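Local coordinates for putative oxidoreductase (Magnetospirillum magnetotacticum, PDB 3C1A), which probably catalyses an NAD(P)-dependent oxidation or reduction of a substrate not yet identified, as a Rossmann-fold member of the Gfo/Idh/MocA family, at residues V73-P78 with K94-E99; I85-I90 with E110-A115; A150-A155 with A235-A240; M184-D189 with L213-V218; A206-L211 with H221-N226. One frame throughout, in Å; residues are numbered along the deposited sequence.

Contact 1: V73-P78 with K94-E99; sequences VIIATP and KAVLVE
Ile75 meets Val96 in the tightest apolar pair of this contact, Ile75 CD1 lying 3.5 Å from Val96 CG1, closer than ordinary van der Waals packing. Ile75 CG1 stands anti to its own carbonyl carbon (chi1 -62°), and the extended second torsion carries CD1 obliquely onto the valine methyl. On the same face, Ile75 CB rests 4.1 Å from Val98 CG2, and helix 82-91 closes over these residues. Ile74 occupies the other face, its CG1 4.4 Å from Leu97 CB, a looser fit. Strands 72-76 and 95-99 run parallel, their axes 18° apart, and are the two strands of a beta-alpha-beta crossover in the NAD-binding Rossmann domain. The backbones alternate as donor and acceptor: Val73 N to Ala95 O (2.7 Å), Leu97 N to Val73 O (3.0 Å), Ile75 N to Leu97 O (2.9 Å) and Glu99 N to Ile75 O (3.0 Å). The pairing thins beyond Ile75, where Ala76 CB lies 3.8 Å from Glu99 OE1. Strand 95-99 ends at the partly exposed Glu99, at the C-terminal edge of the sheet, consistent with the Glu-Lys-Pro motif of this family. A water between Thr77 O and Glu99 OE1 is doubtful evidence of a bridge, since its carboxylate leg is weak and its other leg improbably short.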
# COMPACT_ATOMS: atom_id res chain seq x y z
N VAL A 73 10.21 2.40 -13.61
CA VAL A 73 8.96 1.75 -14.04
C VAL A 73 7.97 1.66 -12.87
O VAL A 73 8.35 1.20 -11.78
CB VAL A 73 9.23 0.31 -14.57
CG1 VAL A 73 7.95 -0.31 -15.12
CG2 VAL A 73 10.34 0.30 -15.65
N ILE A 74 6.73 2.09 -13.09
CA ILE A 74 5.65 1.85 -12.16
C ILE A 74 4.87 0.59 -12.64
O ILE A 74 4.35 0.53 -13.78
CB ILE A 74 4.71 3.07 -12.09
CG1 ILE A 74 5.51 4.34 -11.74
CG2 ILE A 74 3.54 2.84 -11.12
CD1 ILE A 74 4.62 5.59 -11.49
N ILE A 75 4.81 -0.43 -11.79
CA ILE A 75 4.15 -1.67 -12.12
C ILE A 75 2.78 -1.71 -11.39
O ILE A 75 2.70 -1.95 -10.18
CB ILE A 75 5.10 -2.91 -11.79
CG1 ILE A 75 6.38 -2.82 -12.64
CG2 ILE A 75 4.42 -4.19 -12.06
CD1 ILE A 75 7.54 -3.68 -12.10
N ALA A 76 1.71 -1.44 -12.15
CA ALA A 76 0.34 -1.44 -11.65
C ALA A 76 -0.49 -2.50 -12.40
O ALA A 76 -1.46 -2.20 -13.06
CB ALA A 76 -0.23 -0.05 -11.79
N THR A 77 -0.05 -3.76 -12.31
CA THR A 77 -0.68 -4.90 -12.97
C THR A 77 -1.31 -5.82 -11.87
O THR A 77 -1.10 -5.59 -10.68
CB THR A 77 0.37 -5.70 -13.83
OG1 THR A 77 1.44 -6.18 -13.00
CG2 THR A 77 0.97 -4.84 -14.96
N PRO A 78 -2.08 -6.86 -12.27
CA PRO A 78 -2.58 -7.76 -11.23
C PRO A 78 -1.39 -8.33 -10.48
O PRO A 78 -0.33 -8.53 -11.09
CB PRO A 78 -3.33 -8.84 -12.03
CG PRO A 78 -3.77 -8.10 -13.28
CD PRO A 78 -2.55 -7.26 -13.60
N LYS A 94 16.33 -0.56 -14.13
CA LYS A 94 15.34 0.50 -13.89
C LYS A 94 14.72 0.36 -12.53
O LYS A 94 14.24 -0.72 -12.16
CB LYS A 94 14.25 0.48 -14.94
CG LYS A 94 14.77 0.90 -16.29
CD LYS A 94 13.99 0.31 -17.37
CE LYS A 94 14.39 0.92 -18.72
NZ LYS A 94 15.83 1.00 -18.93
N ALA A 95 14.71 1.46 -11.79
CA ALA A 95 14.00 1.54 -10.52
C ALA A 95 12.52 1.21 -10.66
O ALA A 95 11.89 1.56 -11.69
CB ALA A 95 14.14 2.91 -9.93
N VAL A 96 11.96 0.57 -9.61
CA VAL A 96 10.59 0.03 -9.66
C VAL A 96 9.76 0.53 -8.50
O VAL A 96 10.23 0.51 -7.36
CB VAL A 96 10.56 -1.54 -9.61
CG1 VAL A 96 9.16 -2.01 -9.51
CG2 VAL A 96 11.27 -2.17 -10.87
N LEU A 97 8.56 1.03 -8.80
CA LEU A 97 7.49 1.24 -7.82
C LEU A 97 6.38 0.30 -8.17
O LEU A 97 5.78 0.43 -9.25
CB LEU A 97 6.96 2.70 -7.88
CG LEU A 97 5.80 3.01 -6.90
CD1 LEU A 97 6.19 2.87 -5.40
CD2 LEU A 97 5.25 4.42 -7.18
N VAL A 98 6.19 -0.76 -7.35
CA VAL A 98 5.19 -1.76 -7.63
C VAL A 98 4.03 -1.70 -6.68
O VAL A 98 4.20 -1.52 -5.46
CB VAL A 98 5.79 -3.17 -7.61
CG1 VAL A 98 6.49 -3.38 -6.33
CG2 VAL A 98 4.71 -4.18 -7.90
N GLU A 99 2.83 -1.87 -7.22
CA GLU A 99 1.64 -1.64 -6.41
C GLU A 99 1.58 -2.80 -5.41
O GLU A 99 2.19 -3.83 -5.63
CB GLU A 99 0.39 -1.52 -7.30
CG GLU A 99 -0.68 -0.63 -6.71
CD GLU A 99 -2.02 -0.84 -7.39
OE1 GLU A 99 -2.02 -1.03 -8.63
OE2 GLU A 99 -3.06 -0.84 -6.68
O HOH W 1 -1.19 -4.35 -8.59

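Contact 2: I85-I90 with E110-A115; sequences ITLAAI and EAVAAA
Leu87 and Ile90 reach from helix 82-91 toward Val112 and Ala115 of helix 106-119. These are two successive crossover helices of the Rossmann domain, and the axes of the short segments are 7° from parallel and 9.8 Å apart. Most of the contact is between apolar side chains. Leu87 CD2 comes to 3.6 Å from Ala115 CB, and Ile90 CG2 approaches the same methyl from 3.9 Å, so the small alanine receives both. Ile90 CD1 lies 4.2 Å from Val112 CG1. One turn before Ile90, Thr86 and Val112 cross at about a right angle, Thr86 CG2 touching Val112 CG1 at 3.6 Å. The threonine methyl faces the partner helix because CG2 is anti to the backbone N, while OG1 turns back to His82 O within its own helix. No hydrogen bond joins the two segments; each helix satisfies its own backbone, as in Ile90 N to Thr86 O (2.9 Å). A third group sets methyls against backbone carbonyls, Ile90 CG2 lying 3.6 Å from Ala115 O. An alanine in place of Ile90 would probably open a gap beside Ala115 and Val112. Leu87 CD2 makes the other such contact, 3.6 Å from Ala111 O.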
# COMPACT_ATOMS: atom_id res chain seq x y z
N ILE A 85 7.45 -9.02 -14.01
CA ILE A 85 7.73 -7.68 -14.57
C ILE A 85 8.80 -6.98 -13.75
O ILE A 85 9.70 -6.34 -14.31
CB ILE A 85 6.47 -6.82 -14.66
CG1 ILE A 85 5.39 -7.54 -15.46
CG2 ILE A 85 6.76 -5.46 -15.25
CD1 ILE A 85 4.15 -6.70 -15.61
N THR A 86 8.72 -7.12 -12.42
CA THR A 86 9.73 -6.54 -11.51
C THR A 86 11.12 -7.10 -11.74
O THR A 86 12.08 -6.38 -11.81
CB THR A 86 9.32 -6.72 -10.02
OG1 THR A 86 8.02 -6.15 -9.79
CG2 THR A 86 10.32 -6.10 -9.09
N LEU A 87 11.24 -8.42 -11.81
CA LEU A 87 12.51 -9.04 -12.15
C LEU A 87 13.09 -8.56 -13.47
O LEU A 87 14.29 -8.37 -13.54
CB LEU A 87 12.34 -10.54 -12.15
CG LEU A 87 12.13 -11.13 -10.75
CD1 LEU A 87 11.60 -12.59 -10.88
CD2 LEU A 87 13.44 -11.04 -9.93
N ALA A 88 12.24 -8.33 -14.48
CA ALA A 88 12.68 -7.82 -15.79
C ALA A 88 13.15 -6.41 -15.69
O ALA A 88 14.15 -6.04 -16.28
CB ALA A 88 11.56 -7.91 -16.80
N ALA A 89 12.41 -5.59 -14.95
CA ALA A 89 12.81 -4.21 -14.73
C ALA A 89 14.14 -4.09 -13.99
O ALA A 89 15.01 -3.33 -14.41
CB ALA A 89 11.68 -3.44 -13.97
N ILE A 90 14.31 -4.87 -12.92
CA ILE A 90 15.56 -4.91 -12.15
C ILE A 90 16.74 -5.32 -13.03
O ILE A 90 17.80 -4.69 -12.97
CB ILE A 90 15.46 -5.90 -10.94
CG1 ILE A 90 14.47 -5.37 -9.88
CG2 ILE A 90 16.82 -6.10 -10.29
CD1 ILE A 90 14.04 -6.42 -8.82
N GLU A 110 10.63 -13.31 -2.38
CA GLU A 110 12.05 -13.55 -2.07
C GLU A 110 12.94 -13.46 -3.32
O GLU A 110 14.08 -13.02 -3.22
CB GLU A 110 12.20 -14.90 -1.37
CG GLU A 110 11.56 -14.84 -0.00
CD GLU A 110 11.45 -16.17 0.68
OE1 GLU A 110 11.14 -17.18 0.00
OE2 GLU A 110 11.62 -16.19 1.92
N ALA A 111 12.41 -13.83 -4.49
CA ALA A 111 13.18 -13.78 -5.75
C ALA A 111 13.46 -12.35 -6.17
O ALA A 111 14.57 -11.99 -6.61
CB ALA A 111 12.47 -14.50 -6.86
N VAL A 112 12.43 -11.53 -6.02
CA VAL A 112 12.55 -10.10 -6.14
C VAL A 112 13.56 -9.43 -5.16
O VAL A 112 14.47 -8.72 -5.60
CB VAL A 112 11.15 -9.46 -6.02
CG1 VAL A 112 11.26 -7.95 -6.09
CG2 VAL A 112 10.21 -10.02 -7.12
N ALA A 113 13.38 -9.62 -3.86
CA ALA A 113 14.39 -9.22 -2.85
C ALA A 113 15.84 -9.54 -3.25
O ALA A 113 16.72 -8.69 -3.15
CB ALA A 113 14.07 -9.90 -1.49
N ALA A 114 16.07 -10.77 -3.69
CA ALA A 114 17.39 -11.25 -4.09
C ALA A 114 17.95 -10.50 -5.30
O ALA A 114 19.14 -10.17 -5.32
CB ALA A 114 17.35 -12.75 -4.35
N ALA A 115 17.11 -10.23 -6.31
CA ALA A 115 17.53 -9.52 -7.51
C ALA A 115 17.87 -8.03 -7.23
O ALA A 115 18.86 -7.51 -7.72
CB ALA A 115 16.46 -9.65 -8.61

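Contact 3: A150-A155 with A235-A240; sequences AVRSEA and AVFGEA
Phe237 lays one edge of its ring alongside Ala150 and Arg152, with ring atom CD2 3.9 Å from Ala150 CB. The two strands involved, 148-158 and 229-238, are antiparallel neighbours in the mixed sheet of the Gfo/Idh/MocA C-terminal domain, their segment axes at 166°. Further along the ring, Phe237 CE2 meets Arg152 CD at 4.0 Å, again at the edge and near the ring plane. The guanidinium is turned 46° from that plane. It does not stack on Phe237: its charged end finds Gly262 O and, by a cation-pi contact, Trp264. Backbone bonds frame these side chains at two hydrogen-bonded pairs. At the Arg152 and Ala235 pair, Arg152 N donates to Ala235 O (3.1 Å) and Ala235 N to Arg152 O (2.8 Å). At the Ala150 and Phe237 pair the grip is uneven, for Phe237 N to Ala150 O measures 2.8 Å whereas the return bond, Ala150 N to Phe237 O, is weak at 3.4 Å. Val151 and Val236 form the non-hydrogen-bonded pair between them, and their side chains project to the other face, where both touch Leu183 of helix 168-184; Val151 CG2 stays 4.4 Å from Val236 CG1.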
# COMPACT_ATOMS: atom_id res chain seq x y z
N ALA A 150 -2.41 -1.53 22.39
CA ALA A 150 -3.24 -2.16 21.38
C ALA A 150 -3.30 -1.32 20.14
O ALA A 150 -3.14 -0.10 20.20
CB ALA A 150 -4.65 -2.39 21.90
N VAL A 151 -3.60 -2.01 19.03
CA VAL A 151 -3.81 -1.40 17.74
C VAL A 151 -5.02 -2.06 17.10
O VAL A 151 -5.17 -3.29 17.14
CB VAL A 151 -2.58 -1.60 16.85
CG1 VAL A 151 -2.84 -1.09 15.49
CG2 VAL A 151 -1.35 -0.95 17.47
N ARG A 152 -5.89 -1.24 16.52
CA ARG A 152 -6.94 -1.81 15.71
C ARG A 152 -7.24 -1.01 14.46
O ARG A 152 -7.09 0.23 14.42
CB ARG A 152 -8.19 -1.99 16.56
CG ARG A 152 -9.16 -0.87 16.46
CD ARG A 152 -10.30 -1.07 17.44
NE ARG A 152 -11.30 -1.97 16.92
CZ ARG A 152 -12.43 -2.27 17.53
NH1 ARG A 152 -12.68 -1.83 18.78
NH2 ARG A 152 -13.29 -3.08 16.94
N SER A 153 -7.66 -1.71 13.41
CA SER A 153 -8.10 -1.05 12.18
C SER A 153 -9.32 -1.73 11.60
O SER A 153 -9.61 -2.89 11.90
CB SER A 153 -6.98 -1.01 11.14
OG SER A 153 -6.63 -2.33 10.73
N GLU A 154 -10.03 -0.96 10.78
CA GLU A 154 -11.21 -1.41 10.05
C GLU A 154 -11.26 -0.77 8.66
O GLU A 154 -11.18 0.49 8.50
CB GLU A 154 -12.46 -1.00 10.83
CG GLU A 154 -13.72 -1.61 10.30
CD GLU A 154 -14.90 -1.22 11.16
OE1 GLU A 154 -15.29 -0.04 11.14
OE2 GLU A 154 -15.40 -2.08 11.89
N ALA A 155 -11.44 -1.65 7.66
CA ALA A 155 -11.61 -1.27 6.25
C ALA A 155 -12.89 -1.92 5.75
O ALA A 155 -13.04 -3.14 5.82
CB ALA A 155 -10.45 -1.75 5.40
N ALA A 235 -6.89 3.00 15.03
CA ALA A 235 -6.71 3.62 16.33
C ALA A 235 -5.48 3.02 16.94
O ALA A 235 -5.30 1.83 16.82
CB ALA A 235 -7.92 3.36 17.21
N VAL A 236 -4.62 3.82 17.56
CA VAL A 236 -3.44 3.30 18.28
C VAL A 236 -3.64 3.63 19.77
O VAL A 236 -3.72 4.79 20.14
CB VAL A 236 -2.07 3.84 17.74
CG1 VAL A 236 -0.90 3.26 18.55
CG2 VAL A 236 -1.89 3.46 16.27
N PHE A 237 -3.76 2.61 20.59
CA PHE A 237 -4.10 2.80 22.00
C PHE A 237 -2.81 2.77 22.79
O PHE A 237 -2.05 1.80 22.75
CB PHE A 237 -5.06 1.72 22.52
CG PHE A 237 -6.37 1.64 21.77
CD1 PHE A 237 -7.48 2.37 22.17
CD2 PHE A 237 -6.49 0.79 20.68
CE1 PHE A 237 -8.66 2.30 21.49
CE2 PHE A 237 -7.70 0.70 19.98
CZ PHE A 237 -8.77 1.48 20.37
N GLY A 238 -2.57 3.81 23.56
CA GLY A 238 -1.41 3.80 24.45
C GLY A 238 -1.80 4.01 25.88
O GLY A 238 -2.98 4.21 26.21
N GLU A 239 -0.80 4.04 26.75
CA GLU A 239 -1.03 4.23 28.19
C GLU A 239 -1.64 5.59 28.55
O GLU A 239 -2.31 5.74 29.57
CB GLU A 239 0.27 4.11 28.96
CG GLU A 239 0.88 2.77 28.98
CD GLU A 239 2.12 2.72 29.83
OE1 GLU A 239 2.67 3.81 30.13
OE2 GLU A 239 2.54 1.59 30.16
N ALA A 240 -1.37 6.60 27.73
CA ALA A 240 -1.68 7.99 28.06
C ALA A 240 -2.63 8.68 27.10
O ALA A 240 -3.05 9.78 27.37
CB ALA A 240 -0.38 8.79 28.18

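Contact 4: M184-D189 with L213-V218; sequences MGRDPD and LAFSTV
Asp189 N donates to Ala214 O over 2.7 Å, with the donor nearly in line with the carbonyl bond, and Pro188 CA leans on the same oxygen. The bond ties the linker after helix 168-184 to the tip of the beta hairpin 204-215/218-225, where a type II' turn runs from Phe215 to Val218. At that turn Ser216 N also points to Asp189 OD2; the bond is modelled so short that its exact length is doubtful. Arg186 adds further polar links. Its NE and NH2 both close on Asp187 O, each at 3.1 Å, which holds the guanidinium side-on to its own linker, and NH2 forms a salt bridge with Asp189 OD1, its hydrogen bond being weak. This leaves NH1 to donate to Ser216 OG at 3.2 Å, in the guanidinium plane. One face of the guanidinium lies over Phe215 CA, and its plane is steep to the phenyl ring, 77° apart.

The Phe215 ring itself is sandwiched. Over one face, toward its rim, sits Pro188 CB. Over the opposite face comes Met184, present as selenomethionine, whose CG is centred 3.6 Å from the ring centroid and only 5° off the normal, with SE making a Met-aromatic contact. Arg186 O closes the ring edge, 3.4 Å from Phe215 CE2. Bends at chi2 and chi3 fold the selenomethionine chain back, and its CE ends 3.4 Å from Phe215 CB and 3.6 Å from Val218 CG1.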
# COMPACT_ATOMS: atom_id res chain seq x y z
N MSE A 184 5.07 -0.97 14.35
CA MSE A 184 5.67 -1.81 15.41
C MSE A 184 7.17 -2.00 15.25
O MSE A 184 7.82 -2.31 16.20
CB MSE A 184 5.00 -3.18 15.51
CG MSE A 184 3.53 -3.17 15.87
SE MSE A 184 3.07 -2.18 17.48
CE MSE A 184 3.38 -3.61 18.78
N GLY A 185 7.70 -1.84 14.04
CA GLY A 185 9.15 -1.93 13.81
C GLY A 185 9.72 -3.33 13.83
O GLY A 185 10.93 -3.51 13.90
N ARG A 186 8.85 -4.33 13.76
CA ARG A 186 9.26 -5.71 13.88
C ARG A 186 8.18 -6.58 13.34
O ARG A 186 7.08 -6.11 13.05
CB ARG A 186 9.51 -6.08 15.35
CG ARG A 186 8.38 -5.66 16.27
CD ARG A 186 8.41 -6.36 17.64
NE ARG A 186 8.01 -7.75 17.48
CZ ARG A 186 7.64 -8.58 18.44
NH1 ARG A 186 7.60 -8.21 19.73
NH2 ARG A 186 7.30 -9.80 18.10
N ASP A 187 8.45 -7.87 13.25
CA ASP A 187 7.48 -8.83 12.79
C ASP A 187 6.68 -9.44 13.95
O ASP A 187 7.16 -9.55 15.06
CB ASP A 187 8.17 -9.94 12.01
CG ASP A 187 8.59 -9.51 10.60
OD1 ASP A 187 8.06 -8.51 10.07
OD2 ASP A 187 9.46 -10.20 10.04
N PRO A 188 5.46 -9.90 13.68
CA PRO A 188 4.69 -10.51 14.76
C PRO A 188 5.22 -11.86 15.25
O PRO A 188 5.81 -12.62 14.48
CB PRO A 188 3.28 -10.63 14.17
CG PRO A 188 3.49 -10.61 12.67
CD PRO A 188 4.70 -9.77 12.43
N ASP A 189 5.01 -12.12 16.54
CA ASP A 189 5.28 -13.43 17.16
C ASP A 189 4.27 -14.43 16.68
O ASP A 189 4.57 -15.60 16.61
CB ASP A 189 5.09 -13.36 18.69
CG ASP A 189 5.95 -12.34 19.32
OD1 ASP A 189 7.18 -12.45 19.18
OD2 ASP A 189 5.40 -11.41 19.93
N LEU A 213 -2.43 -10.05 14.89
CA LEU A 213 -0.97 -10.07 14.84
C LEU A 213 -0.48 -9.73 16.24
O LEU A 213 -0.82 -8.67 16.76
CB LEU A 213 -0.45 -8.99 13.87
CG LEU A 213 -0.56 -9.22 12.35
CD1 LEU A 213 -1.96 -9.58 11.92
CD2 LEU A 213 -0.05 -8.01 11.56
N ALA A 214 0.27 -10.64 16.86
CA ALA A 214 0.76 -10.44 18.23
C ALA A 214 2.22 -10.00 18.25
O ALA A 214 3.09 -10.56 17.57
CB ALA A 214 0.56 -11.73 19.08
N PHE A 215 2.48 -8.98 19.05
CA PHE A 215 3.81 -8.42 19.23
C PHE A 215 4.09 -8.40 20.72
O PHE A 215 3.80 -7.44 21.40
CB PHE A 215 3.86 -7.01 18.71
CG PHE A 215 3.55 -6.89 17.26
CD1 PHE A 215 2.25 -6.75 16.82
CD2 PHE A 215 4.59 -6.87 16.33
CE1 PHE A 215 1.96 -6.63 15.48
CE2 PHE A 215 4.31 -6.73 14.98
CZ PHE A 215 2.99 -6.62 14.55
N SER A 216 4.65 -9.50 21.18
CA SER A 216 4.76 -9.84 22.59
C SER A 216 3.41 -9.65 23.26
O SER A 216 2.48 -10.43 22.97
CB SER A 216 5.90 -9.07 23.23
OG SER A 216 7.12 -9.49 22.63
N THR A 217 3.26 -8.63 24.11
CA THR A 217 2.02 -8.43 24.85
C THR A 217 1.00 -7.50 24.16
O THR A 217 -0.05 -7.16 24.75
CB THR A 217 2.30 -7.87 26.25
OG1 THR A 217 2.88 -6.56 26.14
CG2 THR A 217 3.25 -8.81 27.02
N VAL A 218 1.28 -7.09 22.92
CA VAL A 218 0.47 -6.09 22.24
C VAL A 218 -0.13 -6.78 21.02
O VAL A 218 0.61 -7.41 20.26
CB VAL A 218 1.33 -4.89 21.77
CG1 VAL A 218 0.54 -3.91 20.90
CG2 VAL A 218 1.96 -4.18 22.94

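Contact 5: A206-L211 with H221-N226; sequences AGDVTL and HIRLCN
In the beta hairpin of strands 204-215 and 218-225, part of the mixed sheet of the C-terminal domain, Asp208 and Arg223 form a salt bridge across the two arms. Their backbones are not directly paired: Asp208 stands opposite Cys225 and Arg223 opposite Thr210, so the bridge runs diagonally. Arg223 is extended from CG to NE, and it grips side-on, NE to Asp208 OD1 at 2.8 Å and NH2 to Asp208 OD2 at 2.7 Å. The fit is not coplanar. Carboxylate and guanidinium are 44° apart, and NH2 reaches OD2 from above the carboxylate plane. Arg223 NH1 meets Glu154 of strand 148-158, so one guanidinium serves two acids; a leucine in its place would probably leave Asp208 without this cationic mate and Glu154 with Arg233 but without its bond from NH1. Thr210 crosses the arginine chain obliquely, its OG1 3.5 Å from Arg223 CG.

Four backbone bonds at the Val209 and Leu224 and the Leu211 and Ile222 pairs hold the arms, among them Val209 N to Leu224 O at 2.8 Å. At the open end a side chain takes over: Asn226 OD1 accepts from Gly207 N at 2.7 Å, in the plane of the amide carbonyl, while Asn226 N donates to Gly207 O at 3.0 Å. On the buried face, toward helix 168-184, Val209 and Leu224 point the same way side by side, Val209 CG1 3.8 Å from Leu224 CB.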
# COMPACT_ATOMS: atom_id res chain seq x y z
N ALA A 206 -17.70 -12.89 -0.24
CA ALA A 206 -18.39 -11.87 0.52
C ALA A 206 -18.19 -12.27 1.98
O ALA A 206 -18.54 -13.39 2.38
CB ALA A 206 -19.89 -11.88 0.18
N GLY A 207 -17.59 -11.38 2.77
CA GLY A 207 -17.33 -11.70 4.15
C GLY A 207 -16.67 -10.67 5.02
O GLY A 207 -16.53 -9.49 4.66
N ASP A 208 -16.30 -11.16 6.20
CA ASP A 208 -15.89 -10.38 7.37
C ASP A 208 -14.80 -11.17 8.08
O ASP A 208 -15.10 -12.20 8.64
CB ASP A 208 -17.09 -10.24 8.31
CG ASP A 208 -16.86 -9.24 9.46
OD1 ASP A 208 -15.73 -8.73 9.64
OD2 ASP A 208 -17.85 -9.00 10.24
N VAL A 209 -13.55 -10.66 8.04
CA VAL A 209 -12.42 -11.35 8.65
C VAL A 209 -11.69 -10.38 9.56
O VAL A 209 -11.67 -9.17 9.31
CB VAL A 209 -11.47 -11.97 7.62
CG1 VAL A 209 -10.85 -10.88 6.75
CG2 VAL A 209 -10.38 -12.81 8.31
N THR A 210 -11.20 -10.90 10.68
CA THR A 210 -10.27 -10.17 11.52
C THR A 210 -8.92 -10.89 11.58
O THR A 210 -8.87 -12.09 11.91
CB THR A 210 -10.83 -9.89 12.92
OG1 THR A 210 -11.87 -8.91 12.80
CG2 THR A 210 -9.70 -9.32 13.82
N LEU A 211 -7.85 -10.16 11.23
CA LEU A 211 -6.47 -10.63 11.39
C LEU A 211 -5.93 -10.19 12.74
O LEU A 211 -6.02 -9.03 13.09
CB LEU A 211 -5.55 -10.10 10.29
CG LEU A 211 -6.01 -10.31 8.85
CD1 LEU A 211 -4.89 -9.93 7.93
CD2 LEU A 211 -6.47 -11.74 8.59
N HIS A 221 -5.40 -5.90 15.78
CA HIS A 221 -6.58 -6.54 15.17
C HIS A 221 -7.00 -5.74 13.94
O HIS A 221 -7.34 -4.54 14.00
CB HIS A 221 -7.77 -6.65 16.13
CG HIS A 221 -7.49 -7.39 17.40
ND1 HIS A 221 -7.56 -6.80 18.64
CD2 HIS A 221 -7.13 -8.68 17.63
CE1 HIS A 221 -7.25 -7.68 19.57
NE2 HIS A 221 -7.00 -8.83 18.99
N ILE A 222 -6.97 -6.42 12.81
CA ILE A 222 -7.25 -5.80 11.53
C ILE A 222 -8.53 -6.38 10.96
O ILE A 222 -8.54 -7.53 10.56
CB ILE A 222 -6.11 -6.10 10.54
CG1 ILE A 222 -4.80 -5.44 11.01
CG2 ILE A 222 -6.49 -5.78 9.08
CD1 ILE A 222 -3.54 -5.93 10.19
N ARG A 223 -9.58 -5.58 10.92
CA ARG A 223 -10.86 -6.04 10.38
C ARG A 223 -11.05 -5.61 8.91
O ARG A 223 -10.91 -4.43 8.58
CB ARG A 223 -12.02 -5.58 11.25
CG ARG A 223 -13.34 -6.32 10.94
CD ARG A 223 -14.56 -5.54 11.35
NE ARG A 223 -15.78 -6.21 10.92
CZ ARG A 223 -16.97 -5.61 10.84
NH1 ARG A 223 -17.14 -4.33 11.18
NH2 ARG A 223 -18.02 -6.32 10.43
N LEU A 224 -11.36 -6.60 8.07
CA LEU A 224 -11.68 -6.47 6.64
C LEU A 224 -13.06 -7.11 6.39
O LEU A 224 -13.24 -8.32 6.62
CB LEU A 224 -10.65 -7.19 5.77
CG LEU A 224 -9.17 -7.11 6.15
CD1 LEU A 224 -8.28 -8.11 5.36
CD2 LEU A 224 -8.66 -5.65 6.01
N CYS A 225 -13.98 -6.29 5.92
CA CYS A 225 -15.35 -6.68 5.61
C CYS A 225 -15.91 -5.97 4.36
O CYS A 225 -15.97 -4.74 4.30
CB CYS A 225 -16.22 -6.41 6.80
SG CYS A 225 -17.95 -6.81 6.46
N ASN A 226 -16.27 -6.77 3.35
CA ASN A 226 -16.73 -6.25 2.06
C ASN A 226 -18.26 -6.28 1.90
O ASN A 226 -18.80 -6.22 0.77
CB ASN A 226 -16.03 -6.91 0.86
CG ASN A 226 -16.35 -8.41 0.72
OD1 ASN A 226 -16.99 -9.00 1.59
ND2 ASN A 226 -15.90 -9.02 -0.38

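The five contacts fall into two groups. Contacts 1 and 2 share the Rossmann domain and interlock: Ile75 CD1 lies 3.4 Å from Thr86 OG1, and Val96 CG2 lies 3.4 Å from Ala89 CB. Contacts 3, 4 and 5 all reach one mixed sheet, where Ser153 N and O probably bond to His221 O and Arg223 N, joining contacts 3 and 5 through neighbouring strands; contacts 4 and 5 share strand 204-215. Contact 1 is about 31 Å from contact 3 between centres, on opposite sides of the chain's centre, whereas contacts 2 and 4 approach to about 10 Å between nearest atoms. As in relatives, the dinucleotide probably binds at the C-terminal ends of the parallel strands, the Ala76 and Glu99 end of contact 1.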